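Local coordinates for sortase family protein (Streptococcus agalactiae, PDB 4D7W) that probably acts as a class C sortase, a cysteine transpeptidase that joins pilin subunits covalently during assembly of the type 2b pilus, at residues D7-V12 against M63-I68; N18-I23 against I137-Y142. One frame throughout, in Å; residues are numbered along the deposited sequence.

Contact 1 of 2, residues D7-V12 against M63-I68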
loop_
_atom_site.group_PDB
_atom_site.type_symbol
_atom_site.label_atom_id
_atom_site.label_comp_id
_atom_site.label_asym_id
_atom_site.label_seq_id
_atom_site.Cartn_x
_atom_site.Cartn_y
_atom_site.Cartn_z
ATOM N N ASP A 7 -5.104 7.946 16.245
ATOM C CA ASP A 7 -4.963 9.371 15.932
ATOM C C ASP A 7 -5.468 9.702 14.529
ATOM O O ASP A 7 -6.082 10.743 14.302
ATOM C CB ASP A 7 -3.501 9.811 16.057
ATOM C CG ASP A 7 -3.003 9.802 17.494
ATOM O OD1 ASP A 7 -3.836 9.893 18.423
ATOM O OD2 ASP A 7 -1.770 9.709 17.690
ATOM N N TYR A 8 -5.174 8.823 13.586
ATOM C CA TYR A 8 -5.625 9.003 12.217
ATOM C C TYR A 8 -7.142 8.928 12.129
ATOM O O TYR A 8 -7.784 9.778 11.506
ATOM C CB TYR A 8 -5.002 7.952 11.311
ATOM C CG TYR A 8 -5.517 7.996 9.888
ATOM C CD1 TYR A 8 -4.896 8.775 8.922
ATOM C CD2 TYR A 8 -6.630 7.238 9.514
ATOM C CE1 TYR A 8 -5.368 8.804 7.619
ATOM C CE2 TYR A 8 -7.107 7.257 8.217
ATOM C CZ TYR A 8 -6.485 8.042 7.276
ATOM O OH TYR A 8 -6.985 8.058 5.987
ATOM N N GLN A 9 -7.707 7.899 12.753
ATOM C CA GLN A 9 -9.157 7.726 12.781
ATOM C C GLN A 9 -9.837 8.947 13.384
ATOM O O GLN A 9 -10.795 9.475 12.818
ATOM C CB GLN A 9 -9.543 6.480 13.577
ATOM C CG GLN A 9 -9.174 5.169 12.911
ATOM C CD GLN A 9 -9.493 3.966 13.788
ATOM O OE1 GLN A 9 -9.652 4.090 15.000
ATOM N NE2 GLN A 9 -9.583 2.794 13.173
ATOM N N ASP A 10 -9.335 9.385 14.536
ATOM C CA ASP A 10 -9.916 10.516 15.239
ATOM C C ASP A 10 -9.895 11.780 14.386
ATOM O O ASP A 10 -10.831 12.574 14.405
ATOM C CB ASP A 10 -9.184 10.747 16.569
ATOM C CG ASP A 10 -9.494 9.667 17.587
ATOM O OD1 ASP A 10 -10.374 8.826 17.297
ATOM O OD2 ASP A 10 -8.889 9.665 18.676
ATOM N N ARG A 11 -8.829 11.961 13.623
ATOM C CA ARG A 11 -8.723 13.126 12.768
ATOM C C ARG A 11 -9.769 13.070 11.658
ATOM O O ARG A 11 -10.477 14.041 11.398
ATOM C CB ARG A 11 -7.334 13.211 12.172
ATOM C CG ARG A 11 -7.091 14.469 11.412
ATOM C CD ARG A 11 -6.191 15.354 12.213
ATOM N NE ARG A 11 -5.584 16.379 11.380
ATOM C CZ ARG A 11 -4.736 17.288 11.838
ATOM N NH1 ARG A 11 -4.411 17.292 13.124
ATOM N NH2 ARG A 11 -4.220 18.189 11.015
ATOM N N VAL A 12 -9.869 11.915 11.016
ATOM C CA VAL A 12 -10.850 11.729 9.962
ATOM C C VAL A 12 -12.278 11.973 10.460
ATOM O O VAL A 12 -13.112 12.473 9.710
ATOM C CB VAL A 12 -10.741 10.322 9.346
ATOM C CG1 VAL A 12 -11.826 10.099 8.300
ATOM C CG2 VAL A 12 -9.380 10.135 8.715
ATOM N N MET A 63 -1.310 7.481 5.533
ATOM C CA MET A 63 -2.339 7.454 4.482
ATOM C C MET A 63 -3.590 6.708 4.893
ATOM O O MET A 63 -4.595 6.715 4.168
ATOM C CB MET A 63 -1.829 6.747 3.222
ATOM C CG MET A 63 -0.959 7.491 2.282
ATOM S SD MET A 63 -0.447 6.264 1.042
ATOM C CE MET A 63 0.767 7.257 0.194
ATOM N N GLY A 64 -3.500 5.993 6.007
ATOM C CA GLY A 64 -4.523 5.034 6.380
ATOM C C GLY A 64 -3.873 3.784 6.957
ATOM O O GLY A 64 -2.774 3.848 7.476
ATOM N N TYR A 65 -4.554 2.649 6.885
ATOM C CA TYR A 65 -4.040 1.451 7.509
ATOM C C TYR A 65 -4.517 0.210 6.785
ATOM O O TYR A 65 -5.574 0.209 6.147
ATOM C CB TYR A 65 -4.432 1.391 8.991
ATOM C CG TYR A 65 -5.916 1.385 9.292
ATOM C CD1 TYR A 65 -6.637 2.577 9.410
ATOM C CD2 TYR A 65 -6.595 0.187 9.500
ATOM C CE1 TYR A 65 -7.999 2.567 9.708
ATOM C CE2 TYR A 65 -7.962 0.167 9.792
ATOM C CZ TYR A 65 -8.655 1.357 9.898
ATOM O OH TYR A 65 -10.010 1.331 10.184
ATOM N N ILE A 66 -3.717 -0.845 6.895
ATOM C CA ILE A 66 -4.005 -2.104 6.233
ATOM C C ILE A 66 -4.388 -3.160 7.266
ATOM O O ILE A 66 -3.863 -3.173 8.379
ATOM C CB ILE A 66 -2.805 -2.596 5.406
ATOM C CG1 ILE A 66 -3.162 -3.875 4.646
ATOM C CG2 ILE A 66 -1.585 -2.799 6.301
ATOM C CD1 ILE A 66 -2.016 -4.402 3.800
ATOM N N SER A 67 -5.319 -4.029 6.885
ATOM C CA SER A 67 -5.830 -5.084 7.763
ATOM C C SER A 67 -5.736 -6.426 7.070
ATOM O O SER A 67 -6.245 -6.586 5.956
ATOM C CB SER A 67 -7.286 -4.828 8.154
ATOM O OG SER A 67 -7.404 -3.677 8.957
ATOM N N ILE A 68 -5.094 -7.379 7.734
ATOM C CA ILE A 68 -4.921 -8.719 7.195
ATOM C C ILE A 68 -5.321 -9.726 8.257
ATOM O O ILE A 68 -4.453 -10.330 8.908
ATOM C CB ILE A 68 -3.474 -8.977 6.755
ATOM C CG1 ILE A 68 -2.934 -7.766 5.996
ATOM C CG2 ILE A 68 -3.392 -10.243 5.910
ATOM C CD1 ILE A 68 -1.513 -7.930 5.545
HETATM O O HOH W 1 -5.642 9.254 4.023
HETATM O O HOH W 2 -11.118 3.656 10.368
#

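Contact 2 of 2, residues N18-I23 against I137-Y142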
loop_
_atom_site.group_PDB
_atom_site.type_symbol
_atom_site.label_atom_id
_atom_site.label_comp_id
_atom_site.label_asym_id
_atom_site.label_seq_id
_atom_site.Cartn_x
_atom_site.Cartn_y
_atom_site.Cartn_z
ATOM N N ASN A 18 -17.129 17.363 2.491
ATOM C CA ASN A 18 -16.488 18.002 1.355
ATOM C C ASN A 18 -14.976 17.872 1.452
ATOM O O ASN A 18 -14.271 17.996 0.454
ATOM C CB ASN A 18 -16.890 19.474 1.263
ATOM C CG ASN A 18 -18.195 19.679 0.507
ATOM O OD1 ASN A 18 -19.015 18.762 0.393
ATOM N ND2 ASN A 18 -18.387 20.886 -0.029
ATOM N N ASP A 19 -14.486 17.624 2.663
ATOM C CA ASP A 19 -13.064 17.364 2.883
ATOM C C ASP A 19 -12.659 16.014 2.293
ATOM O O ASP A 19 -11.626 15.924 1.617
ATOM C CB ASP A 19 -12.720 17.404 4.381
ATOM C CG ASP A 19 -12.665 18.823 4.943
ATOM O OD1 ASP A 19 -12.025 19.697 4.312
ATOM O OD2 ASP A 19 -13.257 19.059 6.023
ATOM N N TYR A 20 -13.456 14.970 2.551
ATOM C CA TYR A 20 -13.193 13.652 1.950
ATOM C C TYR A 20 -13.157 13.784 0.441
ATOM O O TYR A 20 -12.244 13.292 -0.203
ATOM C CB TYR A 20 -14.256 12.604 2.313
ATOM C CG TYR A 20 -14.420 12.317 3.784
ATOM C CD1 TYR A 20 -13.326 12.284 4.640
ATOM C CD2 TYR A 20 -15.686 12.081 4.320
ATOM C CE1 TYR A 20 -13.488 12.023 6.001
ATOM C CE2 TYR A 20 -15.863 11.821 5.671
ATOM C CZ TYR A 20 -14.764 11.789 6.514
ATOM O OH TYR A 20 -14.951 11.536 7.868
ATOM N N LYS A 21 -14.170 14.455 -0.110
ATOM C CA LYS A 21 -14.319 14.567 -1.559
ATOM C C LYS A 21 -13.108 15.191 -2.236
ATOM O O LYS A 21 -12.664 14.715 -3.278
ATOM C CB LYS A 21 -15.570 15.381 -1.917
ATOM C CG LYS A 21 -16.860 14.578 -1.948
ATOM C CD LYS A 21 -18.043 15.443 -2.401
ATOM C CE LYS A 21 -19.374 14.766 -2.081
ATOM N NZ LYS A 21 -20.552 15.554 -2.557
ATOM N N LYS A 22 -12.598 16.277 -1.666
ATOM C CA LYS A 22 -11.423 16.937 -2.223
ATOM C C LYS A 22 -10.241 15.966 -2.257
ATOM O O LYS A 22 -9.606 15.768 -3.292
ATOM C CB LYS A 22 -11.074 18.183 -1.413
ATOM C CG LYS A 22 -9.825 18.913 -1.888
ATOM C CD LYS A 22 -9.771 20.332 -1.319
ATOM C CE LYS A 22 -8.356 20.905 -1.298
ATOM N NZ LYS A 22 -7.566 20.444 -0.108
ATOM N N ILE A 23 -9.956 15.348 -1.122
ATOM C CA ILE A 23 -8.805 14.454 -1.031
ATOM C C ILE A 23 -8.962 13.197 -1.899
ATOM O O ILE A 23 -8.032 12.802 -2.622
ATOM C CB ILE A 23 -8.539 14.060 0.447
ATOM C CG1 ILE A 23 -8.214 15.320 1.260
ATOM C CG2 ILE A 23 -7.383 13.067 0.521
ATOM C CD1 ILE A 23 -8.219 15.142 2.772
ATOM N N ILE A 137 -8.918 3.957 4.080
ATOM C CA ILE A 137 -8.398 5.270 3.721
ATOM C C ILE A 137 -9.536 6.267 3.914
ATOM O O ILE A 137 -10.598 6.131 3.311
ATOM C CB ILE A 137 -7.853 5.270 2.279
ATOM C CG1 ILE A 137 -6.602 4.375 2.189
ATOM C CG2 ILE A 137 -7.543 6.680 1.808
ATOM C CD1 ILE A 137 -6.329 3.871 0.815
ATOM N N LEU A 138 -9.333 7.240 4.799
ATOM C CA LEU A 138 -10.416 8.131 5.199
ATOM C C LEU A 138 -11.589 7.299 5.737
ATOM O O LEU A 138 -11.410 6.430 6.601
ATOM C CB LEU A 138 -10.851 9.012 4.024
ATOM C CG LEU A 138 -9.692 9.860 3.484
ATOM C CD1 LEU A 138 -10.144 10.777 2.383
ATOM C CD2 LEU A 138 -9.047 10.660 4.607
ATOM N N ASN A 139 -12.780 7.544 5.207
ATOM C CA ASN A 139 -13.962 6.816 5.648
ATOM C C ASN A 139 -14.291 5.603 4.773
ATOM O O ASN A 139 -15.406 5.084 4.821
ATOM C CB ASN A 139 -15.170 7.761 5.678
ATOM C CG ASN A 139 -15.542 8.286 4.284
ATOM O OD1 ASN A 139 -14.668 8.567 3.453
ATOM N ND2 ASN A 139 -16.847 8.420 4.028
ATOM N N GLU A 140 -13.340 5.154 3.964
ATOM C CA GLU A 140 -13.664 4.121 2.987
ATOM C C GLU A 140 -12.803 2.878 3.079
ATOM O O GLU A 140 -11.690 2.910 3.583
ATOM C CB GLU A 140 -13.580 4.707 1.583
ATOM C CG GLU A 140 -14.874 5.438 1.199
ATOM C CD GLU A 140 -14.650 6.520 0.174
ATOM O OE1 GLU A 140 -13.478 6.771 -0.168
ATOM O OE2 GLU A 140 -15.643 7.120 -0.286
ATOM N N THR A 141 -13.332 1.785 2.557
ATOM C CA THR A 141 -12.666 0.498 2.608
ATOM C C THR A 141 -12.380 0.012 1.199
ATOM O O THR A 141 -13.213 0.171 0.291
ATOM C CB THR A 141 -13.511 -0.526 3.366
ATOM O OG1 THR A 141 -13.534 -0.171 4.750
ATOM C CG2 THR A 141 -12.912 -1.908 3.237
ATOM N N TYR A 142 -11.179 -0.530 1.018
ATOM C CA TYR A 142 -10.732 -1.086 -0.257
ATOM C C TYR A 142 -10.291 -2.521 -0.051
ATOM O O TYR A 142 -9.385 -2.770 0.728
ATOM C CB TYR A 142 -9.582 -0.255 -0.842
ATOM C CG TYR A 142 -9.981 1.175 -1.049
ATOM C CD1 TYR A 142 -9.966 2.078 0.013
ATOM C CD2 TYR A 142 -10.417 1.621 -2.292
ATOM C CE1 TYR A 142 -10.379 3.387 -0.151
ATOM C CE2 TYR A 142 -10.816 2.935 -2.471
ATOM C CZ TYR A 142 -10.789 3.807 -1.398
ATOM O OH TYR A 142 -11.172 5.103 -1.570
#

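Contact 1 of 2, residues D7-V12 against M63-I68
Tyr8 lays one face of its ring on the backbone of Gly64, and this is the tight half of the contact. The CA of Gly64 stands 4.0 Å from the ring centroid in a CH-pi contact, displaced toward the hydroxyl end, where Tyr8 CZ is 3.7 Å from it. Val12 CG2, one turn further along the helix, packs on the other face, so the ring is clamped between its own helix and the strand. With CG trans to the backbone N (chi1 175°), the ring swings out from the helix and lies against Gly64. Tyr8 OH donates to a water 2.7 Å away that lies in the ring plane and in turn donates to Met63 O; the same hydroxyl probably also bonds to Leu138 N. In fold terms, an N-terminal helix preceding the sortase beta-barrel sits here beside strand 62-68, the helix and strand segments running at 126° with their axes 9.4 Å apart. Packing is looser on the partly exposed side. There the extended Gln9 chain crosses Tyr65 at about a right angle, its amide plane turned 70° from the ring, and Gln9 NE2 is 3.4 Å from Tyr65 OH. A second water sits in the plane of the Tyr65 ring, 2.6 Å from Tyr65 OH but only weakly bound by Gln9 NE2.

Contact 2 of 2, residues N18-I23 against I137-Y142
The side chains of Tyr20 and Asn139 meet as flat groups, the amide lying over one face of the ring with the two planes 13° apart. Asn139 OD1 sits 3.7 Å above the ring plane, displaced toward the rim, and the rest of the amide runs out past CD2 and CE2, so the stack is an offset one. On Asn139 a chi1 of 64° folds CG back over the main chain and brings the amide up against the ring. No hydrogen bond links the two segments, and OD1 is buried here without a polar partner in the model. The apolar contacts belong to Leu138. Its CB lies 4.1 Å from Tyr20 CD1, the two side chains lying side by side and running opposite ways, while Leu138 CD1 reaches Ile23 CG2 at 4.0 Å; Ile24, next on the same helix, also touches it. The polar bonds lie outside the contact or within one segment: Tyr20 OH probably bonds to Val12 O on the preceding helix, and Glu140 N reaches Ile137 O at 3.0 Å. That last bond, returned by Ile137 N to Glu140 O, closes a type II' beta turn with Leu138 and Asn139 at its corners. Both corner side chains project to helix 17-31, so that the two-residue tip of a beta-hairpin, between strands 132-137 and 140-152 of the sortase barrel, packs against an N-terminal helix.

Overall arrangement
Contacts 1 and 2 lie on the same side of the chain's centre, with their own centres about 11 Å apart. Their helices, 3-13 and 17-31, follow one another in sequence, and both reach the same mixed sheet: strand 62-68 pairs antiparallel with strand 132-137, which turns into strand 140-152. Along the chain the segments alternate, 7-12, 18-23, 63-68, then 137-142, so the two contacts cross in sequence. The joints between them are two probable hydrogen bonds, Tyr8 OH to Leu138 N and Tyr20 OH to Val12 O, each 2.8 Å. The consequence is that the N-terminal helical region and one end of the sortase barrel meet over a continuous interface, buried at contact 1 and nearer the surface at contact 2.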